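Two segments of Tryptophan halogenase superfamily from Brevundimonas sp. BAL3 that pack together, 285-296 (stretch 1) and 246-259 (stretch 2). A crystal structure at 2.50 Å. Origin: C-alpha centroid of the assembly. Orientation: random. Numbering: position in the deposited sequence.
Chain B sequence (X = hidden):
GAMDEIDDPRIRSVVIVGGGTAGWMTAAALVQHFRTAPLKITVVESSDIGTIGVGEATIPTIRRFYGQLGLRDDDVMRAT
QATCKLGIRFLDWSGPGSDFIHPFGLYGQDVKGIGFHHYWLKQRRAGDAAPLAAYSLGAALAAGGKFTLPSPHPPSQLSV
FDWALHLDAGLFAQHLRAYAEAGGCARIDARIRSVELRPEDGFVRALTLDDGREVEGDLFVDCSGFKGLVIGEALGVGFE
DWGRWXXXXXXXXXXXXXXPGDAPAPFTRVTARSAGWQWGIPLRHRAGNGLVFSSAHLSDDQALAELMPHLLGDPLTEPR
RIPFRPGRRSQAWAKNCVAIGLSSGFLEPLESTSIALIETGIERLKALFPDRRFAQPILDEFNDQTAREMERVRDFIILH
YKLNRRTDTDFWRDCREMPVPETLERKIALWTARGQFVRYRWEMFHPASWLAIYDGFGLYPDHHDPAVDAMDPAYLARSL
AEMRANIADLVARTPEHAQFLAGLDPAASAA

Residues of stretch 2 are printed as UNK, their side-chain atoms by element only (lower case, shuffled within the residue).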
# COMPACT_ATOMS: atom_id res chain seq x y z
N HIS B 285 -2.63 -38.88 -5.22
CA HIS B 285 -3.14 -40.23 -4.81
C HIS B 285 -3.49 -40.32 -3.30
O HIS B 285 -3.90 -41.37 -2.80
CB HIS B 285 -2.14 -41.36 -5.17
CG HIS B 285 -1.59 -41.28 -6.57
ND1 HIS B 285 -2.37 -41.49 -7.69
CD2 HIS B 285 -0.33 -41.06 -7.02
CE1 HIS B 285 -1.61 -41.37 -8.77
NE2 HIS B 285 -0.37 -41.11 -8.39
N ARG B 286 -3.35 -39.23 -2.58
CA ARG B 286 -3.53 -39.19 -1.13
C ARG B 286 -4.19 -37.86 -0.75
O ARG B 286 -4.30 -36.96 -1.58
CB ARG B 286 -2.19 -39.32 -0.40
CG ARG B 286 -1.55 -40.72 -0.47
CD ARG B 286 -0.01 -40.68 -0.33
NE ARG B 286 0.47 -39.64 0.61
CZ ARG B 286 1.40 -38.69 0.36
NH1 ARG B 286 2.05 -38.59 -0.82
NH2 ARG B 286 1.69 -37.82 1.32
N ALA B 287 -4.64 -37.75 0.49
CA ALA B 287 -5.18 -36.48 0.94
C ALA B 287 -4.89 -36.22 2.41
O ALA B 287 -4.80 -37.16 3.20
CB ALA B 287 -6.67 -36.39 0.66
N GLY B 288 -4.69 -34.94 2.74
CA GLY B 288 -4.69 -34.46 4.10
C GLY B 288 -6.13 -34.28 4.59
O GLY B 288 -6.99 -33.77 3.85
N ASN B 289 -6.40 -34.75 5.81
CA ASN B 289 -7.69 -34.56 6.47
C ASN B 289 -7.45 -34.06 7.88
O ASN B 289 -6.43 -34.37 8.48
CB ASN B 289 -8.49 -35.85 6.58
CG ASN B 289 -8.59 -36.60 5.28
OD1 ASN B 289 -9.66 -36.64 4.66
ND2 ASN B 289 -7.48 -37.25 4.88
N GLY B 290 -8.42 -33.31 8.41
CA GLY B 290 -8.39 -32.93 9.83
C GLY B 290 -9.65 -32.26 10.36
O GLY B 290 -10.52 -31.86 9.60
N LEU B 291 -9.74 -32.17 11.67
CA LEU B 291 -10.77 -31.44 12.34
C LEU B 291 -10.09 -30.51 13.33
O LEU B 291 -9.29 -30.96 14.17
CB LEU B 291 -11.73 -32.39 13.09
CG LEU B 291 -13.06 -31.75 13.54
CD1 LEU B 291 -14.13 -31.93 12.47
CD2 LEU B 291 -13.55 -32.28 14.89
N VAL B 292 -10.41 -29.22 13.21
CA VAL B 292 -10.07 -28.19 14.22
C VAL B 292 -11.31 -27.97 15.09
O VAL B 292 -12.39 -27.84 14.55
CB VAL B 292 -9.71 -26.86 13.52
CG1 VAL B 292 -9.53 -25.72 14.54
CG2 VAL B 292 -8.47 -27.05 12.64
N PHE B 293 -11.16 -27.90 16.41
CA PHE B 293 -12.35 -27.83 17.28
C PHE B 293 -12.07 -27.29 18.69
O PHE B 293 -10.91 -27.16 19.11
CB PHE B 293 -12.99 -29.21 17.38
CG PHE B 293 -12.12 -30.23 18.05
CD1 PHE B 293 -11.13 -30.90 17.34
CD2 PHE B 293 -12.26 -30.50 19.41
CE1 PHE B 293 -10.31 -31.83 17.97
CE2 PHE B 293 -11.45 -31.42 20.06
CZ PHE B 293 -10.48 -32.09 19.34
N SER B 294 -13.16 -26.99 19.41
CA SER B 294 -13.11 -26.55 20.85
C SER B 294 -13.27 -27.74 21.81
O SER B 294 -14.33 -28.32 21.88
CB SER B 294 -14.20 -25.51 21.14
OG SER B 294 -14.24 -25.15 22.52
N SER B 295 -12.22 -28.08 22.57
CA SER B 295 -12.30 -29.21 23.53
C SER B 295 -13.32 -28.95 24.64
O SER B 295 -13.96 -29.88 25.13
CB SER B 295 -10.91 -29.61 24.09
OG SER B 295 -10.37 -28.62 24.94
N ALA B 296 -13.53 -27.68 24.99
CA ALA B 296 -14.59 -27.29 25.91
C ALA B 296 -16.03 -27.60 25.44
O ALA B 296 -16.96 -27.56 26.26
CB ALA B 296 -14.44 -25.82 26.29
N UNK B 246 -10.13 -16.47 19.48
CA UNK B 246 -10.40 -17.63 18.62
C UNK B 246 -10.78 -18.82 19.49
O UNK B 246 -9.99 -19.21 20.34
c UNK B 246 -9.69 -17.04 15.51
c UNK B 246 -8.85 -16.86 16.75
c UNK B 246 -7.38 -16.80 16.37
c UNK B 246 -9.16 -17.95 17.78
N UNK B 247 -11.99 -19.38 19.29
CA UNK B 247 -12.44 -20.43 20.22
C UNK B 247 -11.62 -21.73 20.17
O UNK B 247 -11.23 -22.25 21.23
c UNK B 247 -13.92 -20.32 18.33
c UNK B 247 -12.91 -19.21 18.16
c UNK B 247 -13.88 -20.71 19.77
N UNK B 248 -11.34 -22.23 18.96
CA UNK B 248 -10.78 -23.56 18.79
C UNK B 248 -9.37 -23.65 19.39
O UNK B 248 -8.56 -22.70 19.31
c UNK B 248 -10.82 -23.98 17.33
s UNK B 248 -12.51 -24.12 16.70
N UNK B 249 -9.11 -24.79 20.03
CA UNK B 249 -7.90 -25.01 20.82
C UNK B 249 -7.25 -26.40 20.64
O UNK B 249 -6.35 -26.76 21.38
o UNK B 249 -9.96 -26.42 22.21
o UNK B 249 -8.98 -26.09 24.11
c UNK B 249 -8.23 -24.74 22.30
c UNK B 249 -9.12 -25.82 22.91
N UNK B 250 -7.69 -27.17 19.64
CA UNK B 250 -7.13 -28.50 19.39
C UNK B 250 -7.39 -28.92 17.95
O UNK B 250 -8.24 -28.31 17.27
c UNK B 250 -7.77 -29.51 20.32
N UNK B 251 -6.68 -29.95 17.50
CA UNK B 251 -6.91 -30.50 16.18
C UNK B 251 -6.46 -31.95 16.03
O UNK B 251 -5.49 -32.38 16.66
c UNK B 251 -6.20 -29.64 15.14
N UNK B 252 -7.18 -32.69 15.18
CA UNK B 252 -6.79 -34.02 14.75
C UNK B 252 -6.46 -34.00 13.25
O UNK B 252 -7.18 -33.40 12.46
c UNK B 252 -9.03 -35.26 17.27
o UNK B 252 -8.22 -37.25 20.22
c UNK B 252 -8.16 -36.70 18.94
c UNK B 252 -9.12 -35.82 18.53
c UNK B 252 -7.04 -36.49 16.84
c UNK B 252 -7.12 -37.05 18.09
c UNK B 252 -7.98 -35.58 16.40
c UNK B 252 -7.92 -35.00 15.00
N UNK B 253 -5.37 -34.65 12.85
CA UNK B 253 -5.04 -34.79 11.42
C UNK B 253 -4.79 -36.25 11.10
O UNK B 253 -4.29 -37.01 11.95
c UNK B 253 -3.82 -33.96 11.06
N UNK B 254 -5.12 -36.63 9.87
CA UNK B 254 -4.93 -37.98 9.41
C UNK B 254 -4.83 -37.97 7.88
O UNK B 254 -5.68 -37.34 7.20
c UNK B 254 -6.06 -38.91 9.92
c UNK B 254 -7.43 -38.46 9.42
c UNK B 254 -5.82 -40.37 9.53
N UNK B 255 -3.79 -38.64 7.35
CA UNK B 255 -3.64 -38.83 5.92
C UNK B 255 -4.57 -39.96 5.47
O UNK B 255 -4.73 -40.96 6.17
c UNK B 255 -1.18 -38.03 5.64
o UNK B 255 -1.91 -35.85 4.96
n UNK B 255 -0.90 -37.12 3.37
c UNK B 255 -2.19 -39.15 5.50
c UNK B 255 -1.36 -36.91 4.62
N UNK B 256 -5.17 -39.79 4.30
CA UNK B 256 -6.03 -40.77 3.70
C UNK B 256 -5.49 -41.18 2.32
O UNK B 256 -4.81 -40.38 1.64
o UNK B 256 -7.59 -39.16 2.67
c UNK B 256 -7.46 -40.23 3.58
N UNK B 257 -5.81 -42.42 1.93
CA UNK B 257 -5.44 -42.99 0.64
C UNK B 257 -6.66 -42.88 -0.26
O UNK B 257 -7.73 -43.26 0.15
o UNK B 257 -2.23 -45.43 -1.14
o UNK B 257 -2.76 -46.36 0.80
c UNK B 257 -3.06 -45.70 -0.24
c UNK B 257 -4.48 -45.17 -0.42
c UNK B 257 -5.01 -44.46 0.83
N UNK B 258 -6.49 -42.36 -1.48
CA UNK B 258 -7.62 -42.20 -2.42
C UNK B 258 -8.21 -43.57 -2.78
O UNK B 258 -7.46 -44.53 -2.93
n UNK B 258 -7.23 -39.46 -2.36
c UNK B 258 -7.19 -41.48 -3.71
c UNK B 258 -6.94 -40.00 -3.53
o UNK B 258 -6.48 -39.35 -4.45
N UNK B 259 -9.53 -43.64 -2.94
CA UNK B 259 -10.22 -44.84 -3.44
C UNK B 259 -10.15 -44.83 -4.98
O UNK B 259 -10.05 -43.74 -5.57
n UNK B 259 -12.95 -44.81 0.60
c UNK B 259 -13.86 -45.00 1.55
c UNK B 259 -13.06 -45.24 -0.78
c UNK B 259 -11.70 -44.93 -2.96
n UNK B 259 -15.00 -45.65 1.31
c UNK B 259 -11.86 -44.65 -1.48
n UNK B 259 -13.63 -44.54 2.77
O HOH W 1 -6.86 -36.67 -3.12

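Position 246 carries four carbons, forked at the second, and lies out of reach of stretch 1; it is Leu246. At 247 three carbons close a ring onto the backbone N, which defines Pro247. Position 248 has one carbon and then a sulfur, hence Cys248; its CB lies 3.5 Å from Val292 CG1, an apolar contact.

Position 249 has two carbons, the second bearing two oxygens and no nitrogen, the carboxylate of Asp249. Both oxygens accept: Ser295 N donates to Asp249 OD1 (2.8 Å) and Ser295 OG to Asp249 OD2 (3.0 Å), while Asp249 N reaches Phe293 O at 3.1 Å.

At 250 a single carbon sits over one face of the Phe293 ring, 4.2 Å from its centroid; this is Ala250. Its backbone O accepts from Phe293 N (3.1 Å). Position 251 again has one carbon, Ala251, whose CB is 4.3 Å from Val292 CG2. Position 252 bears one carbon and then a six-carbon ring with an oxygen, the signature of Tyr252; its CD2 lies 3.7 Å from Phe293 CE1. Its N and O pair with Leu291 O and Leu291 N, both at 2.9 Å.

Position 253 has one carbon and is Ala253, facing Gly290. A CB on that glycine would come within 2.8 Å of Tyr252 O, a clash, so its bareness permits the close approach of the strands. At 254 one carbon carries two more, giving Val254; its N donates to Asn289 O (3.0 Å), and its O accepts from Asn289 ND2 (2.9 Å).

Position 255 has three carbons, the third with one oxygen and one nitrogen: Gln255. Its OE1 lies 3.2 Å from Gly288 CA. Position 256, one carbon and one oxygen, is Ser256, whose OG accepts from Asn289 ND2 at 2.9 Å. Position 257 has three carbons ending in two oxygens, Glu257, paired with Arg286 across the sheet. At 258 two carbons end in one oxygen and one nitrogen, Asn258; its N donates to His285 O (3.1 Å), and its ND2 to a water that in turn donates to Arg286 O. Position 259, three carbons, a nitrogen and a carbon with two more nitrogens, is the poorly ordered Arg259, without contact.

The contact is an antiparallel strand pair whose backbone ladder sets the register. Asn289 reinforces it by bridging Val254 and Ser256, Phe293 packs against Ala250 and Tyr252 on the same face, and Asp249 secures the far end through Ser295.

Stretch 2 246-259: LPCDAAYAVQSENR
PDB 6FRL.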